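Matching sites in RagB/SusD family nutrient uptake outer membrane protein from Bacteroides thetaiotaomicron, a protein that binds laminarihexaose, a beta-glucan fragment, and probably helps capture such glycans for uptake at the outer membrane (PDB 7KV3 (chain A, 2.05 Å), residues W159-N164 and K494-P499), and in its relative SusD family protein from Bacteroides uniformis (PDB 7KV1 (chain B, 1.86 Å), residues W160-N165 and K508-A513). Structure 2 is superposed on structure 1 by the backbone atoms of these residues (RMSD 0.24 Å); each is numbered along its deposited sequence.

Structure 1 (7KV3).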
loop_
_atom_site.group_PDB
_atom_site.type_symbol
_atom_site.label_atom_id
_atom_site.label_comp_id
_atom_site.label_asym_id
_atom_site.label_seq_id
_atom_site.Cartn_x
_atom_site.Cartn_y
_atom_site.Cartn_z
ATOM N N TRP A 159 12.091 5.292 -2.696
ATOM C CA TRP A 159 12.225 6.678 -2.184
ATOM C C TRP A 159 11.701 6.748 -0.751
ATOM O O TRP A 159 12.401 7.290 0.113
ATOM C CB TRP A 159 11.525 7.640 -3.124
ATOM C CG TRP A 159 11.497 9.069 -2.702
ATOM C CD1 TRP A 159 12.559 9.920 -2.583
ATOM C CD2 TRP A 159 10.326 9.844 -2.420
ATOM N NE1 TRP A 159 12.132 11.166 -2.238
ATOM C CE2 TRP A 159 10.771 11.146 -2.107
ATOM C CE3 TRP A 159 8.953 9.571 -2.421
ATOM C CZ2 TRP A 159 9.887 12.174 -1.830
ATOM C CZ3 TRP A 159 8.086 10.577 -2.088
ATOM C CH2 TRP A 159 8.545 11.866 -1.817
ATOM N N LYS A 160 10.516 6.194 -0.495
ATOM C CA LYS A 160 9.890 6.240 0.851
ATOM C C LYS A 160 10.674 5.368 1.848
ATOM O O LYS A 160 10.980 5.859 2.947
ATOM C CB LYS A 160 8.421 5.830 0.752
ATOM C CG LYS A 160 7.529 6.978 0.326
ATOM C CD LYS A 160 6.050 6.692 0.401
ATOM C CE LYS A 160 5.313 7.990 0.641
ATOM N NZ LYS A 160 3.866 7.782 0.763
ATOM N N PHE A 161 11.019 4.131 1.485
ATOM C CA PHE A 161 11.672 3.207 2.443
ATOM C C PHE A 161 13.154 3.565 2.645
ATOM O O PHE A 161 13.548 3.511 3.800
ATOM C CB PHE A 161 11.478 1.751 2.044
ATOM C CG PHE A 161 10.099 1.218 2.330
ATOM C CD1 PHE A 161 9.779 0.729 3.583
ATOM C CD2 PHE A 161 9.117 1.212 1.341
ATOM C CE1 PHE A 161 8.520 0.200 3.840
ATOM C CE2 PHE A 161 7.856 0.695 1.598
ATOM C CZ PHE A 161 7.559 0.185 2.849
ATOM N N TRP A 162 13.919 3.935 1.605
ATOM C CA TRP A 162 15.403 4.082 1.697
ATOM C C TRP A 162 15.889 5.490 1.332
ATOM O O TRP A 162 17.031 5.789 1.674
ATOM C CB TRP A 162 16.090 3.042 0.817
ATOM C CG TRP A 162 16.034 1.654 1.367
ATOM C CD1 TRP A 162 16.816 1.129 2.355
ATOM C CD2 TRP A 162 15.129 0.608 0.956
ATOM N NE1 TRP A 162 16.463 -0.171 2.588
ATOM C CE2 TRP A 162 15.443 -0.521 1.736
ATOM C CE3 TRP A 162 14.120 0.518 -0.008
ATOM C CZ2 TRP A 162 14.766 -1.720 1.587
ATOM C CZ3 TRP A 162 13.448 -0.675 -0.158
ATOM C CH2 TRP A 162 13.774 -1.778 0.625
ATOM N N GLY A 163 15.104 6.278 0.599
ATOM C CA GLY A 163 15.362 7.704 0.312
ATOM C C GLY A 163 16.524 7.975 -0.646
ATOM O O GLY A 163 16.289 8.523 -1.711
ATOM N N ASN A 164 17.754 7.684 -0.233
ATOM C CA ASN A 164 18.985 8.062 -0.979
ATOM C C ASN A 164 19.382 6.843 -1.797
ATOM O O ASN A 164 20.105 6.008 -1.282
ATOM C CB ASN A 164 20.085 8.536 -0.031
ATOM C CG ASN A 164 19.597 9.549 0.975
ATOM O OD1 ASN A 164 19.277 10.681 0.619
ATOM N ND2 ASN A 164 19.509 9.140 2.232
ATOM N N LYS A 494 14.129 7.869 9.341
ATOM C CA LYS A 494 13.248 8.220 8.201
ATOM C C LYS A 494 13.528 7.276 7.023
ATOM O O LYS A 494 12.590 6.935 6.293
ATOM C CB LYS A 494 13.426 9.685 7.792
ATOM C CG LYS A 494 12.400 10.151 6.765
ATOM C CD LYS A 494 12.383 11.646 6.469
ATOM C CE LYS A 494 11.599 11.928 5.199
ATOM N NZ LYS A 494 11.179 13.342 5.067
ATOM N N TYR A 495 14.779 6.839 6.897
ATOM C CA TYR A 495 15.294 6.032 5.767
ATOM C C TYR A 495 15.996 4.789 6.305
ATOM O O TYR A 495 16.984 4.926 7.045
ATOM C CB TYR A 495 16.247 6.868 4.927
ATOM C CG TYR A 495 15.680 8.174 4.432
ATOM C CD1 TYR A 495 14.474 8.229 3.752
ATOM C CD2 TYR A 495 16.374 9.355 4.615
ATOM C CE1 TYR A 495 13.955 9.432 3.294
ATOM C CE2 TYR A 495 15.886 10.561 4.141
ATOM C CZ TYR A 495 14.678 10.600 3.471
ATOM O OH TYR A 495 14.189 11.789 3.028
ATOM N N LEU A 496 15.487 3.608 5.939
ATOM C CA LEU A 496 16.048 2.317 6.391
ATOM C C LEU A 496 17.493 2.169 5.906
ATOM O O LEU A 496 17.937 2.821 4.951
ATOM C CB LEU A 496 15.194 1.177 5.851
ATOM C CG LEU A 496 13.774 1.084 6.402
ATOM C CD1 LEU A 496 12.948 0.136 5.559
ATOM C CD2 LEU A 496 13.787 0.618 7.847
ATOM N N PRO A 497 18.268 1.295 6.577
ATOM C CA PRO A 497 19.573 0.880 6.083
ATOM C C PRO A 497 19.415 0.196 4.727
ATOM O O PRO A 497 18.553 -0.670 4.587
ATOM C CB PRO A 497 20.086 -0.134 7.121
ATOM C CG PRO A 497 19.266 0.172 8.363
ATOM C CD PRO A 497 17.920 0.630 7.836
ATOM N N ILE A 498 20.229 0.637 3.768
ATOM C CA ILE A 498 20.368 -0.026 2.443
ATOM C C ILE A 498 20.925 -1.422 2.700
ATOM O O ILE A 498 21.818 -1.588 3.517
ATOM C CB ILE A 498 21.240 0.819 1.499
ATOM C CG1 ILE A 498 20.518 2.129 1.204
ATOM C CG2 ILE A 498 21.583 0.046 0.226
ATOM C CD1 ILE A 498 21.350 3.162 0.505
ATOM N N PRO A 499 20.339 -2.463 2.080
ATOM C CA PRO A 499 20.828 -3.836 2.234
ATOM C C PRO A 499 22.351 -3.937 1.984
ATOM O O PRO A 499 22.847 -3.315 1.031
ATOM C CB PRO A 499 20.042 -4.628 1.175
ATOM C CG PRO A 499 18.830 -3.773 0.815
ATOM C CD PRO A 499 19.187 -2.346 1.169
HETATM O O HOH W 1 11.043 8.078 4.205
HETATM O O HOH W 2 11.631 4.078 6.240
#
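Trp162 and Leu496 meet where the end of helix 137-162 packs, buried, against the loop leading to helix 500-505, joining two distant parts of the SusD-type, TPR-related fold. Two hydrogen bonds cross directly. Leu496 N donates to Phe161 O (2.9 Å, nearly straight at 164°). Trp162 NE1 reaches Pro497 O at 2.9 Å, bent to 136°; the oxygen lies in the indole plane, whereas the N-H arrives from above the carbonyl plane. Water 1 joins Lys160 O to Lys494 O, and water 2 joins Phe161 O to Lys494 O. Among apolar contacts, Leu496 CD1 lies 4.1 Å from Phe161 CB, Trp162 CD1 is 3.9 Å from Leu496 CB, and Trp162 CD1 is 4.0 Å from Ile498 CG1. Pro499 CD also packs against the indole, 3.8 Å from Trp162 NE1. Gly163 CA comes within 3.6 Å of Tyr495 CD1. Outside, Lys160 NZ forms a salt bridge with Glu226.

Structure 2 (7KV1).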
loop_
_atom_site.group_PDB
_atom_site.type_symbol
_atom_site.label_atom_id
_atom_site.label_comp_id
_atom_site.label_asym_id
_atom_site.label_seq_id
_atom_site.Cartn_x
_atom_site.Cartn_y
_atom_site.Cartn_z
ATOM N N TRP B 160 12.024 5.526 -2.691
ATOM C CA TRP B 160 12.153 6.860 -2.076
ATOM C C TRP B 160 11.557 6.815 -0.681
ATOM O O TRP B 160 12.202 7.327 0.240
ATOM C CB TRP B 160 11.454 7.893 -2.961
ATOM C CG TRP B 160 11.389 9.278 -2.415
ATOM C CD1 TRP B 160 12.420 10.110 -2.093
ATOM C CD2 TRP B 160 10.191 10.041 -2.215
ATOM N NE1 TRP B 160 11.933 11.317 -1.643
ATOM C CE2 TRP B 160 10.577 11.307 -1.712
ATOM C CE3 TRP B 160 8.824 9.748 -2.311
ATOM C CZ2 TRP B 160 9.649 12.277 -1.331
ATOM C CZ3 TRP B 160 7.910 10.734 -2.015
ATOM C CH2 TRP B 160 8.313 11.985 -1.532
ATOM N N HIS B 161 10.383 6.206 -0.509
ATOM C CA HIS B 161 9.687 6.179 0.811
ATOM C C HIS B 161 10.527 5.423 1.843
ATOM O O HIS B 161 10.581 5.872 3.009
ATOM C CB HIS B 161 8.281 5.555 0.704
ATOM C CG HIS B 161 7.155 6.509 0.472
ATOM N ND1 HIS B 161 6.902 7.088 -0.750
ATOM C CD2 HIS B 161 6.206 6.991 1.311
ATOM C CE1 HIS B 161 5.816 7.826 -0.668
ATOM N NE2 HIS B 161 5.392 7.819 0.600
ATOM N N TYR B 162 11.100 4.281 1.455
ATOM C CA TYR B 162 11.779 3.338 2.399
ATOM C C TYR B 162 13.245 3.736 2.567
ATOM O O TYR B 162 13.658 3.923 3.742
ATOM C CB TYR B 162 11.600 1.875 1.963
ATOM C CG TYR B 162 10.239 1.360 2.318
ATOM C CD1 TYR B 162 9.897 1.072 3.627
ATOM C CD2 TYR B 162 9.251 1.279 1.361
ATOM C CE1 TYR B 162 8.612 0.671 3.964
ATOM C CE2 TYR B 162 7.975 0.867 1.681
ATOM C CZ TYR B 162 7.648 0.577 2.988
ATOM O OH TYR B 162 6.373 0.219 3.300
ATOM N N PHE B 163 13.992 3.877 1.464
ATOM C CA PHE B 163 15.466 4.086 1.492
ATOM C C PHE B 163 15.862 5.553 1.261
ATOM O O PHE B 163 16.965 5.954 1.721
ATOM C CB PHE B 163 16.150 3.188 0.466
ATOM C CG PHE B 163 15.846 1.730 0.643
ATOM C CD1 PHE B 163 16.530 0.978 1.592
ATOM C CD2 PHE B 163 14.849 1.125 -0.107
ATOM C CE1 PHE B 163 16.224 -0.368 1.780
ATOM C CE2 PHE B 163 14.566 -0.227 0.064
ATOM C CZ PHE B 163 15.220 -0.956 1.041
ATOM N N GLY B 164 15.044 6.341 0.558
ATOM C CA GLY B 164 15.338 7.780 0.340
ATOM C C GLY B 164 16.462 8.037 -0.665
ATOM O O GLY B 164 16.162 8.436 -1.803
ATOM N N ASN B 165 17.701 7.767 -0.270
ATOM C CA ASN B 165 18.959 8.123 -0.969
ATOM C C ASN B 165 19.334 6.951 -1.876
ATOM O O ASN B 165 19.998 6.016 -1.410
ATOM C CB ASN B 165 20.052 8.492 0.044
ATOM C CG ASN B 165 19.603 9.548 1.036
ATOM O OD1 ASN B 165 19.366 10.696 0.661
ATOM N ND2 ASN B 165 19.523 9.193 2.310
ATOM N N LYS B 508 14.078 7.744 9.454
ATOM C CA LYS B 508 13.205 8.012 8.289
ATOM C C LYS B 508 13.622 7.242 7.042
ATOM O O LYS B 508 12.738 6.956 6.226
ATOM C CB LYS B 508 13.234 9.500 7.950
ATOM C CG LYS B 508 12.229 9.902 6.888
ATOM C CD LYS B 508 11.932 11.398 6.897
ATOM C CE LYS B 508 11.011 11.769 5.763
ATOM N NZ LYS B 508 10.586 13.193 5.852
ATOM N N TYR B 509 14.899 6.934 6.879
ATOM C CA TYR B 509 15.436 6.172 5.721
ATOM C C TYR B 509 16.086 4.909 6.276
ATOM O O TYR B 509 17.060 5.028 7.020
ATOM C CB TYR B 509 16.408 7.036 4.916
ATOM C CG TYR B 509 15.821 8.376 4.558
ATOM C CD1 TYR B 509 14.693 8.447 3.761
ATOM C CD2 TYR B 509 16.359 9.554 5.031
ATOM C CE1 TYR B 509 14.113 9.656 3.428
ATOM C CE2 TYR B 509 15.780 10.771 4.729
ATOM C CZ TYR B 509 14.675 10.823 3.898
ATOM O OH TYR B 509 14.074 12.020 3.609
ATOM N N ILE B 510 15.515 3.745 5.981
ATOM C CA ILE B 510 15.994 2.464 6.573
ATOM C C ILE B 510 17.341 2.101 5.942
ATOM O O ILE B 510 17.712 2.579 4.873
ATOM C CB ILE B 510 14.922 1.367 6.424
ATOM C CG1 ILE B 510 14.767 0.948 4.964
ATOM C CG2 ILE B 510 13.618 1.849 7.040
ATOM C CD1 ILE B 510 13.824 -0.182 4.743
ATOM N N PRO B 511 18.119 1.214 6.587
ATOM C CA PRO B 511 19.390 0.757 6.011
ATOM C C PRO B 511 19.261 0.136 4.604
ATOM O O PRO B 511 18.341 -0.620 4.333
ATOM C CB PRO B 511 19.866 -0.294 7.034
ATOM C CG PRO B 511 19.192 0.131 8.319
ATOM C CD PRO B 511 17.818 0.596 7.876
ATOM N N ILE B 512 20.244 0.424 3.754
ATOM C CA ILE B 512 20.482 -0.294 2.472
ATOM C C ILE B 512 21.130 -1.639 2.837
ATOM O O ILE B 512 21.982 -1.664 3.773
ATOM C CB ILE B 512 21.342 0.577 1.551
ATOM C CG1 ILE B 512 20.643 1.918 1.247
ATOM C CG2 ILE B 512 21.699 -0.151 0.280
ATOM C CD1 ILE B 512 21.545 2.930 0.556
ATOM N N ALA B 513 20.742 -2.710 2.147
ATOM C CA ALA B 513 21.215 -4.083 2.427
ATOM C C ALA B 513 22.710 -4.183 2.104
ATOM O O ALA B 513 23.166 -3.622 1.095
ATOM C CB ALA B 513 20.403 -5.104 1.684
HETATM O O HOH W 3 10.927 7.984 4.441
#
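Phe163 and Ile510 touch across the contact through ring carbons and the gamma-to-delta arm of the isoleucine. One direct hydrogen bond crosses: Ile510 N donates to Tyr162 O (2.9 Å, nearly straight at 162°). Phe163 offers no polar atom, and Pro511 O faces its ring edge in plane, 3.3 Å from Phe163 CE1; this oxygen accepts a hydrogen bond from Thr108 OG1. Water 3 joins His161 O to Lys508 O. Among apolar contacts, Ile510 CD1 lies 4.1 Å from Tyr162 CB, Phe163 CE1 is 3.7 Å from Ile510 CG1, and Phe163 CD1 is 4.2 Å from Ile512 CG1. With chi1 at 70°, Ile510 CG1 sits between backbone N and carbonyl carbon, directed at the phenyl ring. Gly164 CA comes within 3.5 Å of Tyr509 CD1. Outside, His161 ND1 is hydrogen-bonded to Asn157 O.

Comparison
The sharpest difference is at Trp162(A), which stands where Phe163(B) does: the phenylalanine has no polar atom to make the 2.9 Å hydrogen bond of Trp162(A) NE1 to Pro497(A) O. The phenyl ring follows part of the indole: CE2 of Trp162(A) and CE1 of Phe163(B) are 0.8 Å apart, but CH2 of Trp162(A) has no counterpart. The ring touches the carbonyl oxygen of Pro497(A) or Pro511(B), and Ile498(A) or Ile512(B), in both structures; the indole alone adds a hydrogen bond, to Pro497(A) O.

The same side is less filled in structure 2 at the next exchange. Pro499(A) CD packs 3.8 Å from Trp162(A) NE1, whereas Phe163(B) CE1 comes no closer than 5.1 Å to Ala513(B) N. CG and CD of the proline have no counterpart in Ala513(B), and its CB stands 0.8 Å apart from that of the alanine. The smaller ring and the smaller residue together probably make the packing here less tight.

Leu496(A) and Ile510(B) share their CB position but branch differently. CD2 of the leucine has no counterpart, and neither has CG1 of the isoleucine; the two CD1 atoms lie 1.2 Å apart after superposition. Both side chains touch the exchanged aromatic residue, and CD1 lies 4.1 Å from CB of Phe161(A) or Tyr162(B). Leu496(A) N to Phe161(A) O and Ile510(B) N to Tyr162(B) O are hydrogen-bonded at 2.9 Å in both.

The rings of Phe161(A) and Tyr162(B) nearly coincide, their CZ atoms 0.4 Å apart, the tyrosine carrying a hydroxyl at its CZ. Farther off, Lys160(A) stands against His161(B), whose NE2 falls 0.2 Å apart from CE of the lysine, while NZ has no counterpart.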